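Local atomic coordinates of DNA-entry nuclease (Competence-specific nuclease) (Streptococcus agalactiae ILRI112, PDB entry 4QGO), a protein that probably cleaves DNA, and perhaps RNA, without sequence preference, as a virulence nuclease of the beta-beta-alpha (His-Me finger) superfamily. Residues L70-R75 with D165-V170; V108-L113 with Q133-Q138; S158-A163 with G198-N203; V174-R179 with F187-E192. The protein carries 1 engineered substitution. One frame throughout, in Å; residues are numbered along the deposited sequence.

Contact 1: residues L70-R75 with D165-V170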
loop_
_atom_site.group_PDB
_atom_site.type_symbol
_atom_site.label_atom_id
_atom_site.label_comp_id
_atom_site.label_asym_id
_atom_site.label_seq_id
_atom_site.Cartn_x
_atom_site.Cartn_y
_atom_site.Cartn_z
ATOM N N LEU A 70 -12.723 2.314 -9.096
ATOM C CA LEU A 70 -12.356 3.707 -9.262
ATOM C C LEU A 70 -12.738 4.227 -10.632
ATOM O O LEU A 70 -12.538 3.558 -11.640
ATOM C CB LEU A 70 -10.845 3.879 -9.066
ATOM C CG LEU A 70 -10.237 3.404 -7.740
ATOM C CD1 LEU A 70 -8.707 3.480 -7.784
ATOM C CD2 LEU A 70 -10.776 4.212 -6.565
ATOM N N ASP A 71 -13.282 5.438 -10.656
ATOM C CA ASP A 71 -13.510 6.148 -11.903
ATOM C C ASP A 71 -13.602 7.643 -11.600
ATOM O O ASP A 71 -13.421 8.068 -10.447
ATOM C CB ASP A 71 -14.741 5.613 -12.669
ATOM C CG ASP A 71 -16.054 5.812 -11.921
ATOM O OD1 ASP A 71 -16.205 6.801 -11.172
ATOM O OD2 ASP A 71 -16.962 4.972 -12.097
ATOM N N ARG A 72 -13.877 8.440 -12.621
ATOM C CA ARG A 72 -13.856 9.887 -12.446
ATOM C C ARG A 72 -14.929 10.427 -11.518
ATOM O O ARG A 72 -14.834 11.575 -11.085
ATOM C CB ARG A 72 -13.911 10.598 -13.798
ATOM C CG ARG A 72 -12.573 10.589 -14.508
ATOM C CD ARG A 72 -12.564 11.514 -15.697
ATOM N NE ARG A 72 -11.894 12.774 -15.403
ATOM C CZ ARG A 72 -11.223 13.486 -16.302
ATOM N NH1 ARG A 72 -11.129 13.057 -17.556
ATOM N NH2 ARG A 72 -10.642 14.623 -15.948
ATOM N N THR A 73 -15.946 9.623 -11.210
ATOM C CA THR A 73 -16.998 10.087 -10.303
ATOM C C THR A 73 -16.560 10.190 -8.843
ATOM O O THR A 73 -17.207 10.881 -8.056
ATOM C CB THR A 73 -18.296 9.237 -10.377
ATOM O OG1 THR A 73 -18.074 7.946 -9.786
ATOM C CG2 THR A 73 -18.775 9.081 -11.823
ATOM N N ILE A 74 -15.480 9.505 -8.463
ATOM C CA ILE A 74 -14.996 9.593 -7.085
ATOM C C ILE A 74 -13.565 10.117 -6.970
ATOM O O ILE A 74 -13.052 10.304 -5.870
ATOM C CB ILE A 74 -15.161 8.266 -6.302
ATOM C CG1 ILE A 74 -14.309 7.145 -6.904
ATOM C CG2 ILE A 74 -16.627 7.864 -6.256
ATOM C CD1 ILE A 74 -14.276 5.894 -6.028
ATOM N N ARG A 75 -12.942 10.372 -8.118
ATOM C CA ARG A 75 -11.642 11.006 -8.198
ATOM C C ARG A 75 -11.680 12.381 -7.540
ATOM O O ARG A 75 -12.628 13.150 -7.736
ATOM C CB ARG A 75 -11.255 11.130 -9.675
ATOM C CG ARG A 75 -9.925 11.801 -9.946
ATOM C CD ARG A 75 -8.720 10.881 -9.766
ATOM N NE ARG A 75 -7.555 11.525 -10.372
ATOM C CZ ARG A 75 -6.774 12.414 -9.763
ATOM N NH1 ARG A 75 -6.978 12.746 -8.493
ATOM N NH2 ARG A 75 -5.771 12.967 -10.439
ATOM N N ASP A 165 -7.583 9.219 -14.987
ATOM C CA ASP A 165 -7.615 10.532 -15.629
ATOM C C ASP A 165 -7.763 10.414 -17.148
ATOM O O ASP A 165 -8.071 11.400 -17.830
ATOM C CB ASP A 165 -6.388 11.349 -15.218
ATOM C CG ASP A 165 -6.475 11.827 -13.773
ATOM O OD1 ASP A 165 -7.571 11.705 -13.189
ATOM O OD2 ASP A 165 -5.468 12.329 -13.223
ATOM N N GLN A 166 -7.523 9.212 -17.660
ATOM C CA GLN A 166 -7.748 8.890 -19.067
ATOM C C GLN A 166 -9.109 8.226 -19.248
ATOM O O GLN A 166 -9.351 7.562 -20.255
ATOM C CB GLN A 166 -6.652 7.963 -19.593
ATOM C CG GLN A 166 -5.276 8.592 -19.691
ATOM C CD GLN A 166 -4.210 7.584 -20.059
ATOM O OE1 GLN A 166 -4.356 6.388 -19.801
ATOM N NE2 GLN A 166 -3.128 8.059 -20.666
ATOM N N ASN A 167 -9.980 8.396 -18.255
ATOM C CA ASN A 167 -11.351 7.879 -18.287
ATOM C C ASN A 167 -11.464 6.357 -18.202
ATOM O O ASN A 167 -12.423 5.768 -18.695
ATOM C CB ASN A 167 -12.107 8.405 -19.514
ATOM C CG ASN A 167 -12.146 9.914 -19.561
ATOM O OD1 ASN A 167 -12.452 10.562 -18.566
ATOM N ND2 ASN A 167 -11.825 10.482 -20.717
ATOM N N LYS A 168 -10.488 5.726 -17.565
ATOM C CA LYS A 168 -10.549 4.285 -17.357
ATOM C C LYS A 168 -11.263 3.953 -16.046
ATOM O O LYS A 168 -11.284 4.756 -15.110
ATOM C CB LYS A 168 -9.154 3.673 -17.373
ATOM C CG LYS A 168 -8.424 3.931 -18.683
ATOM C CD LYS A 168 -7.156 3.121 -18.779
ATOM C CE LYS A 168 -6.349 3.544 -19.999
ATOM N NZ LYS A 168 -7.152 3.430 -21.255
ATOM N N ARG A 169 -11.877 2.780 -16.011
ATOM C CA ARG A 169 -12.454 2.207 -14.798
ATOM C C ARG A 169 -11.427 1.243 -14.224
ATOM O O ARG A 169 -10.986 0.322 -14.911
ATOM C CB ARG A 169 -13.734 1.439 -15.120
ATOM C CG ARG A 169 -14.925 2.319 -15.480
ATOM C CD ARG A 169 -15.860 2.470 -14.290
ATOM N NE ARG A 169 -16.568 1.231 -13.994
ATOM C CZ ARG A 169 -17.439 1.082 -13.002
ATOM N NH1 ARG A 169 -17.703 2.089 -12.163
ATOM N NH2 ARG A 169 -18.026 -0.088 -12.824
ATOM N N VAL A 170 -11.033 1.465 -12.979
ATOM C CA VAL A 170 -9.971 0.654 -12.386
ATOM C C VAL A 170 -10.451 -0.058 -11.129
ATOM O O VAL A 170 -10.821 0.574 -10.146
ATOM C CB VAL A 170 -8.719 1.498 -12.069
ATOM C CG1 VAL A 170 -7.624 0.592 -11.510
ATOM C CG2 VAL A 170 -8.219 2.192 -13.330
HETATM O O HOH W 1 -12.613 7.093 -15.098
#

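Contact 2: residues V108-L113 with Q133-Q138. Engineered in segment 108-113: Ala112 (natural residue His).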
loop_
_atom_site.group_PDB
_atom_site.type_symbol
_atom_site.label_atom_id
_atom_site.label_comp_id
_atom_site.label_asym_id
_atom_site.label_seq_id
_atom_site.Cartn_x
_atom_site.Cartn_y
_atom_site.Cartn_z
ATOM N N VAL A 108 8.848 7.445 9.258
ATOM C CA VAL A 108 7.521 6.935 8.893
ATOM C C VAL A 108 6.511 8.019 8.535
ATOM O O VAL A 108 6.621 9.159 8.990
ATOM C CB VAL A 108 6.922 6.030 9.990
ATOM C CG1 VAL A 108 7.743 4.755 10.139
ATOM C CG2 VAL A 108 6.807 6.774 11.327
ATOM N N ASP A 109 5.544 7.624 7.704
ATOM C CA ASP A 109 4.441 8.470 7.260
ATOM C C ASP A 109 3.141 7.750 7.573
ATOM O O ASP A 109 3.103 6.524 7.663
ATOM C CB ASP A 109 4.470 8.657 5.736
ATOM C CG ASP A 109 5.634 9.493 5.253
ATOM O OD1 ASP A 109 6.201 10.267 6.044
ATOM O OD2 ASP A 109 5.952 9.400 4.048
ATOM N N LYS A 110 2.079 8.522 7.753
ATOM C CA LYS A 110 0.745 7.957 7.775
ATOM C C LYS A 110 0.508 7.437 6.372
ATOM O O LYS A 110 0.410 8.208 5.416
ATOM C CB LYS A 110 -0.281 9.021 8.149
ATOM C CG LYS A 110 -0.187 9.450 9.608
ATOM C CD LYS A 110 -1.039 10.683 9.894
ATOM C CE LYS A 110 -0.756 11.230 11.285
ATOM N NZ LYS A 110 -1.204 12.646 11.440
ATOM N N GLY A 111 0.465 6.119 6.242
ATOM C CA GLY A 111 0.271 5.524 4.926
ATOM C C GLY A 111 -1.160 5.107 4.629
ATOM O O GLY A 111 -1.670 4.166 5.233
ATOM N N ALA A 112 -1.811 5.797 3.693
ATOM C CA ALA A 112 -3.159 5.408 3.284
ATOM C C ALA A 112 -3.148 4.135 2.453
ATOM O O ALA A 112 -2.288 3.955 1.592
ATOM C CB ALA A 112 -3.804 6.521 2.477
ATOM N N LEU A 113 -4.116 3.256 2.698
ATOM C CA LEU A 113 -4.302 2.100 1.822
ATOM C C LEU A 113 -4.871 2.581 0.494
ATOM O O LEU A 113 -4.317 2.296 -0.576
ATOM C CB LEU A 113 -5.241 1.065 2.453
ATOM C CG LEU A 113 -4.607 0.086 3.456
ATOM C CD1 LEU A 113 -3.983 0.778 4.654
ATOM C CD2 LEU A 113 -5.667 -0.915 3.935
ATOM N N GLN A 133 -9.276 2.593 9.588
ATOM C CA GLN A 133 -9.301 1.388 8.776
ATOM C C GLN A 133 -8.493 1.556 7.496
ATOM O O GLN A 133 -8.300 0.591 6.758
ATOM C CB GLN A 133 -10.743 1.008 8.409
ATOM C CG GLN A 133 -11.668 0.937 9.600
ATOM C CD GLN A 133 -12.839 0.003 9.378
ATOM O OE1 GLN A 133 -13.063 -0.491 8.272
ATOM N NE2 GLN A 133 -13.593 -0.246 10.436
ATOM N N ASN A 134 -8.013 2.774 7.244
ATOM C CA ASN A 134 -7.354 3.107 5.973
ATOM C C ASN A 134 -5.926 3.608 6.117
ATOM O O ASN A 134 -5.330 4.028 5.135
ATOM C CB ASN A 134 -8.177 4.163 5.197
ATOM C CG ASN A 134 -7.728 4.330 3.733
ATOM O OD1 ASN A 134 -7.487 3.360 3.031
ATOM N ND2 ASN A 134 -7.620 5.578 3.279
ATOM N N VAL A 135 -5.369 3.580 7.327
ATOM C CA VAL A 135 -4.042 4.158 7.543
ATOM C C VAL A 135 -3.161 3.227 8.356
ATOM O O VAL A 135 -3.579 2.723 9.403
ATOM C CB VAL A 135 -4.132 5.524 8.263
ATOM C CG1 VAL A 135 -2.727 6.098 8.478
ATOM C CG2 VAL A 135 -5.002 6.488 7.473
ATOM N N VAL A 136 -1.945 3.002 7.863
ATOM C CA VAL A 136 -0.945 2.222 8.585
ATOM C C VAL A 136 0.325 3.035 8.783
ATOM O O VAL A 136 0.501 4.109 8.194
ATOM C CB VAL A 136 -0.593 0.900 7.862
ATOM C CG1 VAL A 136 -1.807 -0.024 7.817
ATOM C CG2 VAL A 136 -0.052 1.167 6.440
ATOM N N THR A 137 1.211 2.520 9.631
ATOM C CA THR A 137 2.548 3.071 9.772
ATOM C C THR A 137 3.371 2.582 8.595
ATOM O O THR A 137 3.603 1.388 8.457
ATOM C CB THR A 137 3.184 2.616 11.089
ATOM O OG1 THR A 137 2.421 3.149 12.178
ATOM C CG2 THR A 137 4.638 3.088 11.195
ATOM N N GLN A 138 3.786 3.504 7.730
ATOM C CA GLN A 138 4.470 3.129 6.501
ATOM C C GLN A 138 5.792 3.871 6.395
ATOM O O GLN A 138 5.875 5.076 6.704
ATOM C CB GLN A 138 3.596 3.438 5.281
ATOM C CG GLN A 138 4.148 2.837 3.984
ATOM C CD GLN A 138 3.183 2.980 2.828
ATOM O OE1 GLN A 138 2.426 3.954 2.758
ATOM N NE2 GLN A 138 3.195 2.013 1.915
#

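Contact 3: residues S158-A163 with G198-N203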
loop_
_atom_site.group_PDB
_atom_site.type_symbol
_atom_site.label_atom_id
_atom_site.label_comp_id
_atom_site.label_asym_id
_atom_site.label_seq_id
_atom_site.Cartn_x
_atom_site.Cartn_y
_atom_site.Cartn_z
ATOM N N SER A 158 0.269 6.565 -8.831
ATOM C CA SER A 158 0.351 7.398 -10.020
ATOM C C SER A 158 -0.122 6.670 -11.269
ATOM O O SER A 158 -0.788 7.276 -12.113
ATOM C CB SER A 158 1.772 7.911 -10.230
ATOM O OG SER A 158 2.131 8.801 -9.187
ATOM N N LEU A 159 0.202 5.384 -11.406
ATOM C CA LEU A 159 -0.300 4.631 -12.550
ATOM C C LEU A 159 -1.823 4.592 -12.548
ATOM O O LEU A 159 -2.467 4.738 -13.594
ATOM C CB LEU A 159 0.235 3.191 -12.552
ATOM C CG LEU A 159 1.741 3.024 -12.732
ATOM C CD1 LEU A 159 2.101 1.537 -12.670
ATOM C CD2 LEU A 159 2.211 3.641 -14.043
ATOM N N VAL A 160 -2.403 4.381 -11.369
ATOM C CA VAL A 160 -3.851 4.267 -11.253
ATOM C C VAL A 160 -4.509 5.622 -11.500
ATOM O O VAL A 160 -5.495 5.724 -12.232
ATOM C CB VAL A 160 -4.261 3.747 -9.871
ATOM C CG1 VAL A 160 -5.769 3.744 -9.728
ATOM C CG2 VAL A 160 -3.725 2.336 -9.673
ATOM N N ARG A 161 -3.933 6.658 -10.911
ATOM C CA ARG A 161 -4.439 8.016 -11.081
ATOM C C ARG A 161 -4.429 8.419 -12.547
ATOM O O ARG A 161 -5.414 8.965 -13.055
ATOM C CB ARG A 161 -3.563 8.962 -10.267
ATOM C CG ARG A 161 -4.057 10.370 -10.190
ATOM C CD ARG A 161 -3.198 11.198 -9.248
ATOM N NE ARG A 161 -1.841 11.358 -9.765
ATOM C CZ ARG A 161 -0.758 10.850 -9.193
ATOM N NH1 ARG A 161 -0.871 10.140 -8.070
ATOM N NH2 ARG A 161 0.435 11.055 -9.745
ATOM N N LYS A 162 -3.326 8.143 -13.233
ATOM C CA LYS A 162 -3.225 8.509 -14.642
ATOM C C LYS A 162 -4.243 7.751 -15.490
ATOM O O LYS A 162 -4.816 8.314 -16.428
ATOM C CB LYS A 162 -1.794 8.317 -15.150
ATOM C CG LYS A 162 -0.852 9.378 -14.596
ATOM C CD LYS A 162 0.604 9.089 -14.910
ATOM C CE LYS A 162 1.501 10.150 -14.277
ATOM N NZ LYS A 162 2.926 9.977 -14.676
ATOM N N ALA A 163 -4.487 6.487 -15.149
ATOM C CA ALA A 163 -5.489 5.685 -15.842
ATOM C C ALA A 163 -6.890 6.261 -15.654
ATOM O O ALA A 163 -7.653 6.420 -16.620
ATOM C CB ALA A 163 -5.426 4.239 -15.352
ATOM N N GLY A 198 -8.325 -3.513 -19.805
ATOM C CA GLY A 198 -7.187 -4.403 -19.684
ATOM C C GLY A 198 -5.817 -3.773 -19.883
ATOM O O GLY A 198 -4.797 -4.467 -19.775
ATOM N N THR A 199 -5.773 -2.477 -20.186
ATOM C CA THR A 199 -4.494 -1.839 -20.501
ATOM C C THR A 199 -3.657 -1.582 -19.253
ATOM O O THR A 199 -2.429 -1.477 -19.327
ATOM C CB THR A 199 -4.650 -0.508 -21.268
ATOM O OG1 THR A 199 -5.397 0.419 -20.472
ATOM C CG2 THR A 199 -5.358 -0.723 -22.602
ATOM N N LEU A 200 -4.324 -1.463 -18.109
ATOM C CA LEU A 200 -3.618 -1.368 -16.840
ATOM C C LEU A 200 -3.818 -2.640 -16.041
ATOM O O LEU A 200 -4.954 -3.060 -15.799
ATOM C CB LEU A 200 -4.123 -0.188 -16.012
ATOM C CG LEU A 200 -3.479 -0.040 -14.625
ATOM C CD1 LEU A 200 -2.020 0.332 -14.761
ATOM C CD2 LEU A 200 -4.220 1.000 -13.783
ATOM N N GLU A 201 -2.716 -3.253 -15.629
ATOM C CA GLU A 201 -2.800 -4.406 -14.737
ATOM C C GLU A 201 -1.497 -4.568 -13.985
ATOM O O GLU A 201 -0.430 -4.587 -14.590
ATOM C CB GLU A 201 -3.137 -5.690 -15.500
ATOM C CG GLU A 201 -3.311 -6.887 -14.567
ATOM C CD GLU A 201 -3.924 -8.106 -15.226
ATOM O OE1 GLU A 201 -4.319 -8.027 -16.409
ATOM O OE2 GLU A 201 -4.026 -9.157 -14.540
ATOM N N PHE A 202 -1.582 -4.664 -12.668
ATOM C CA PHE A 202 -0.398 -4.975 -11.877
ATOM C C PHE A 202 -0.746 -5.738 -10.606
ATOM O O PHE A 202 -1.896 -5.734 -10.157
ATOM C CB PHE A 202 0.473 -3.730 -11.581
ATOM C CG PHE A 202 -0.219 -2.637 -10.795
ATOM C CD1 PHE A 202 -0.463 -2.776 -9.435
ATOM C CD2 PHE A 202 -0.555 -1.438 -11.410
ATOM C CE1 PHE A 202 -1.063 -1.763 -8.709
ATOM C CE2 PHE A 202 -1.147 -0.407 -10.689
ATOM C CZ PHE A 202 -1.399 -0.564 -9.335
ATOM N N ASN A 203 0.263 -6.398 -10.040
ATOM C CA ASN A 203 0.121 -7.168 -8.821
ATOM C C ASN A 203 1.488 -7.114 -8.159
ATOM O O ASN A 203 2.425 -7.783 -8.605
ATOM C CB ASN A 203 -0.283 -8.617 -9.137
ATOM C CG ASN A 203 -0.680 -9.390 -7.901
ATOM O OD1 ASN A 203 -0.431 -8.956 -6.776
ATOM N ND2 ASN A 203 -1.302 -10.550 -8.101
#

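Contact 4: residues V174-R179 with F187-E192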
loop_
_atom_site.group_PDB
_atom_site.type_symbol
_atom_site.label_atom_id
_atom_site.label_comp_id
_atom_site.label_asym_id
_atom_site.label_seq_id
_atom_site.Cartn_x
_atom_site.Cartn_y
_atom_site.Cartn_z
ATOM N N VAL A 174 -6.040 -3.215 -2.121
ATOM C CA VAL A 174 -4.838 -2.935 -1.347
ATOM C C VAL A 174 -4.911 -3.680 -0.019
ATOM O O VAL A 174 -5.865 -3.518 0.749
ATOM C CB VAL A 174 -4.690 -1.431 -1.086
ATOM C CG1 VAL A 174 -3.476 -1.166 -0.210
ATOM C CG2 VAL A 174 -4.576 -0.661 -2.413
ATOM N N THR A 175 -3.913 -4.518 0.240
ATOM C CA THR A 175 -3.942 -5.380 1.413
ATOM C C THR A 175 -2.634 -5.261 2.174
ATOM O O THR A 175 -1.587 -5.651 1.668
ATOM C CB THR A 175 -4.136 -6.848 1.017
ATOM O OG1 THR A 175 -5.269 -6.972 0.131
ATOM C CG2 THR A 175 -4.371 -7.718 2.250
ATOM N N PRO A 176 -2.680 -4.714 3.393
ATOM C CA PRO A 176 -1.485 -4.771 4.248
ATOM C C PRO A 176 -1.148 -6.226 4.556
ATOM O O PRO A 176 -2.048 -7.004 4.920
ATOM C CB PRO A 176 -1.923 -4.046 5.526
ATOM C CG PRO A 176 -3.145 -3.232 5.123
ATOM C CD PRO A 176 -3.819 -4.059 4.059
ATOM N N LEU A 177 0.121 -6.593 4.394
ATOM C CA LEU A 177 0.573 -7.958 4.695
ATOM C C LEU A 177 1.265 -7.978 6.056
ATOM O O LEU A 177 2.228 -7.228 6.277
ATOM C CB LEU A 177 1.508 -8.478 3.600
ATOM C CG LEU A 177 0.966 -8.445 2.170
ATOM C CD1 LEU A 177 1.983 -9.064 1.218
ATOM C CD2 LEU A 177 -0.377 -9.157 2.084
ATOM N N TYR A 178 0.742 -8.791 6.976
ATOM C CA TYR A 178 1.300 -8.941 8.325
ATOM C C TYR A 178 1.975 -10.305 8.449
ATOM O O TYR A 178 1.519 -11.281 7.849
ATOM C CB TYR A 178 0.212 -8.806 9.397
ATOM C CG TYR A 178 -0.527 -7.475 9.362
ATOM C CD1 TYR A 178 -0.018 -6.358 10.006
ATOM C CD2 TYR A 178 -1.729 -7.342 8.675
ATOM C CE1 TYR A 178 -0.681 -5.142 9.968
ATOM C CE2 TYR A 178 -2.406 -6.134 8.644
ATOM C CZ TYR A 178 -1.876 -5.036 9.286
ATOM O OH TYR A 178 -2.539 -3.840 9.247
ATOM N N ARG A 179 3.058 -10.377 9.225
ATOM C CA ARG A 179 3.812 -11.629 9.374
ATOM C C ARG A 179 3.018 -12.670 10.134
ATOM O O ARG A 179 3.246 -13.873 9.985
ATOM C CB ARG A 179 5.096 -11.407 10.167
ATOM C CG ARG A 179 6.147 -10.539 9.497
ATOM C CD ARG A 179 7.410 -10.486 10.355
ATOM N NE ARG A 179 7.114 -10.027 11.707
ATOM C CZ ARG A 179 7.963 -10.103 12.726
ATOM N NH1 ARG A 179 9.171 -10.627 12.549
ATOM N NH2 ARG A 179 7.606 -9.660 13.922
ATOM N N PHE A 187 4.461 -5.747 7.041
ATOM C CA PHE A 187 5.810 -5.774 6.482
ATOM C C PHE A 187 5.826 -5.410 4.999
ATOM O O PHE A 187 6.896 -5.189 4.424
ATOM C CB PHE A 187 6.504 -7.135 6.715
ATOM C CG PHE A 187 5.921 -8.265 5.898
ATOM C CD1 PHE A 187 6.415 -8.554 4.628
ATOM C CD2 PHE A 187 4.876 -9.035 6.400
ATOM C CE1 PHE A 187 5.864 -9.587 3.861
ATOM C CE2 PHE A 187 4.329 -10.066 5.653
ATOM C CZ PHE A 187 4.828 -10.351 4.385
ATOM N N ALA A 188 4.645 -5.362 4.377
ATOM C CA ALA A 188 4.544 -4.981 2.976
ATOM C C ALA A 188 3.136 -4.543 2.671
ATOM O O ALA A 188 2.209 -4.838 3.422
ATOM C CB ALA A 188 4.922 -6.156 2.068
ATOM N N MET A 189 2.980 -3.821 1.568
ATOM C CA MET A 189 1.663 -3.444 1.084
ATOM C C MET A 189 1.397 -4.121 -0.258
ATOM O O MET A 189 2.123 -3.906 -1.223
ATOM C CB MET A 189 1.543 -1.918 0.966
ATOM C CG MET A 189 1.682 -1.184 2.293
ATOM S SD MET A 189 0.251 -1.387 3.374
ATOM C CE MET A 189 -0.865 -0.184 2.649
ATOM N N HIS A 190 0.350 -4.943 -0.314
ATOM C CA HIS A 190 -0.005 -5.650 -1.539
ATOM C C HIS A 190 -0.947 -4.778 -2.367
ATOM O O HIS A 190 -2.033 -4.446 -1.904
ATOM C CB HIS A 190 -0.685 -6.975 -1.155
ATOM C CG HIS A 190 -0.978 -7.886 -2.307
ATOM N ND1 HIS A 190 -1.740 -9.027 -2.152
ATOM C CD2 HIS A 190 -0.610 -7.851 -3.609
ATOM C CE1 HIS A 190 -1.837 -9.646 -3.316
ATOM N NE2 HIS A 190 -1.155 -8.959 -4.215
ATOM N N LEU A 191 -0.528 -4.387 -3.574
ATOM C CA LEU A 191 -1.366 -3.565 -4.451
ATOM C C LEU A 191 -1.718 -4.333 -5.712
ATOM O O LEU A 191 -0.828 -4.876 -6.365
ATOM C CB LEU A 191 -0.648 -2.276 -4.876
ATOM C CG LEU A 191 0.224 -1.544 -3.859
ATOM C CD1 LEU A 191 0.888 -0.354 -4.523
ATOM C CD2 LEU A 191 -0.614 -1.092 -2.681
ATOM N N GLU A 192 -3.004 -4.340 -6.067
ATOM C CA GLU A 192 -3.510 -5.012 -7.257
ATOM C C GLU A 192 -4.421 -4.047 -8.005
ATOM O O GLU A 192 -5.256 -3.370 -7.393
ATOM C CB GLU A 192 -4.316 -6.237 -6.852
ATOM C CG GLU A 192 -3.516 -7.295 -6.125
ATOM C CD GLU A 192 -4.412 -8.395 -5.627
ATOM O OE1 GLU A 192 -4.766 -9.282 -6.431
ATOM O OE2 GLU A 192 -4.786 -8.362 -4.439
HETATM O O HOH W 2 -4.138 -6.613 -2.386
#

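Contact 1: residues L70-R75 with D165-V170
Arg75 and Asp165 meet in a side-on salt bridge. Beyond CB, Arg75 CG stands 4.0 Å from Asp165 OD1, and the chain then bends (chi2 80°), with CD drawing in to 3.7 Å from the same oxygen. Arg75 NE lies 2.8 Å from Asp165 OD1 and NH2 2.9 Å from Asp165 OD2, one nitrogen to each oxygen, with guanidinium and carboxylate only 22° from coplanar. Arg75 NH1 turns to Ala117 O, while Tyr77 OH gives Asp165 OD1 a second partner. Asn167, with positive phi, is the C-prime residue of the Schellman motif that closes the helix running up to this segment; its OD1 takes a nearly straight bond of 3.0 Å from Arg72 NH1, in the guanidinium plane. Strand 170-177, which follows, pairs antiparallel with the end of strand 66-70: Leu70 and Val170 exchange two backbone hydrogen bonds, and their CB atoms sit 4.4 Å apart. Just beyond, Asp71 and Arg169 run side by side, Arg169 NH1 reaching the anti side of Asp71 OD2 at 3.0 Å. Arg169 NH2 goes to Val49 O. Thr73 N gives Asp71 OD1 the bond of an Asx turn, and Thr73 OG1 adds a second to the same oxygen.

Contact 2: residues V108-L113 with Q133-Q138
Val108 starts the pairing by laying CG1 against Thr137 CG2 at 3.7 Å, while its CA makes a bent CA-H...O contact with Gln138 O. Asp109 follows as a hydrogen-bonded pair with Gln138: Asp109 N reaches Gln138 O at 2.8 Å, and Gln138 N answers to Asp109 O. The carboxylate of Asp109 looks elsewhere, to His106 through OD1 and to Gln144 through OD2. Lys110, opposite Thr137 in a non-hydrogen-bonded pair, rests its CB on Val135 CG1 at 3.8 Å. At Gly111 the two strands bond again, Gly111 N to Val136 O at 2.8 Å and Val136 N back to Gly111 O. Gln138 CG stands anti to its backbone N (chi1 -170°), its chain runs on extended, and OE1 packs against Gly111 CA at 3.4 Å, on the side where glycine has no side chain; NE2 goes on to Gln153. Ala112, engineered in place of the natural His, pairs with Val135, its CB nearer Asn134. Residues 109-112, Asp-Lys-Gly-His in nature, correspond to the family's Asp-Arg-Gly-His motif, whose histidine is the general base in relatives and probably here too. Leu113 leaves the strand with N bound to Asn134 O at 2.8 Å, CB 3.3 Å from Asn134 OD1 and CD1 on Val136 CG1 at 3.9 Å; Asn134 OD1 accepts from Ile114 N. Helix 140-144, which follows directly, packs beside Asp109 and Gln138, consistent with a beta-beta-alpha motif, and Leu113, Val136 and Gln138 lie against Met189 of strand 188-195, with Leu113 also touching Val174 and Pro176 of strand 170-177.

Contact 3: residues S158-A163 with G198-N203
Leu200 brings the tip of its side chain to one side of the helix at residues 159-163, and the aliphatic contacts gather there. Its CG is anti to the backbone N (chi1 177°), and beyond it CD2 meets Ala163 CB at 3.8 Å. The same methyl lies 4.1 Å from Leu159 O and 4.3 Å from Val160 CG2, so it sits among three helix residues. The other methyl, CD1, faces Leu159 CB at 4.3 Å. A second set of contacts involves the Phe202 ring. Val160 CG2 approaches it at the edge, near the ring plane, 3.7 Å from Phe202 CZ and 3.9 Å from Phe202 CE2; the two side chains cross at about a right angle. Leu159 CD1 comes in obliquely, 4.2 Å from Phe202 CD2. No hydrogen bond joins the two segments: the side chains meet through apolar atoms only. Tyr156, one turn earlier on the helix, adds an edge-to-face partner for the Phe202 ring. Helix 153-165 thus lies against the sheet, with Val160 and Ala163 on Val170 and Val160 also on Tyr172 of strand 170-177, Phe202 beside Leu191 and Ala193 of strand 188-195, and Leu118 of helix 116-119 touching Val160.

Contact 4: residues V174-R179 with F187-E192
Strands 174-177 and 188-192 run antiparallel, their axes 4.6 Å apart at closest and 158° between directions, with Thr175 and His190 bonded N to O both ways and Leu177 N held by Ala188 O. On one face Val174 and Leu191 lie side by side and point the same way, Val174 CG1 against Leu191 CD2 at 3.8 Å. Next on that face is Pro176, in a non-hydrogen-bonded pair with Met189; Met189 SD lies 4.1 Å from Pro176 CB, though Met189 is modelled in two conformers. The strands form a beta hairpin, and near its turn Phe187 and Ala188 both face Leu177, a classic beta bulge in which Phe187 N also reaches Leu177 O at 2.8 Å. With CG between its own backbone N and carbonyl carbon (chi1 70°), Phe187 sets its ring beside Leu177, whose CB stands over it off-centre, a CH-pi contact 4.2 Å from the Phe187 centroid. The ring edge meets the residues that follow strand 174-177, Phe187 CE2 3.7 Å from Tyr178 C and Phe187 CD2 3.6 Å from Arg179 N. Leu177 CD2 then leans on His190 CB at 3.9 Å. Over one face of the His190 imidazole, toward its rim, lie Glu192 OE2 and a water within bonding distance of Thr175 OG1, His190 O and Glu192 OE2. His190 NE2 is bonded to Asn203 OD1 of the neighbouring strand, and Glu192 OE1 forms a salt bridge with Arg173.

In the fold
Contacts 1, 3 and 4 are built around the seven-stranded antiparallel sheet. Contact 1 joins strands 66-70 and 170-177 at one end, contact 4 pairs strands 170-177 and 188-195 near the chain's centre, and contact 3 lays helix 153-165 over the sheet beside strand 201-207. Centres of contacts 1 and 3, and of 2 and 4, lie about 11 Å apart; contact 1 is about 23 Å from 2 and 4. Along the chain, contact 2 falls within contact 1's span, contact 4 within contact 3's, and contacts 1 and 3 interleave. Leu113 packs the separate two-stranded sheet of contact 2 on contact 4, so the central sheet backs the strands that probably carry the catalytic histidine in nature.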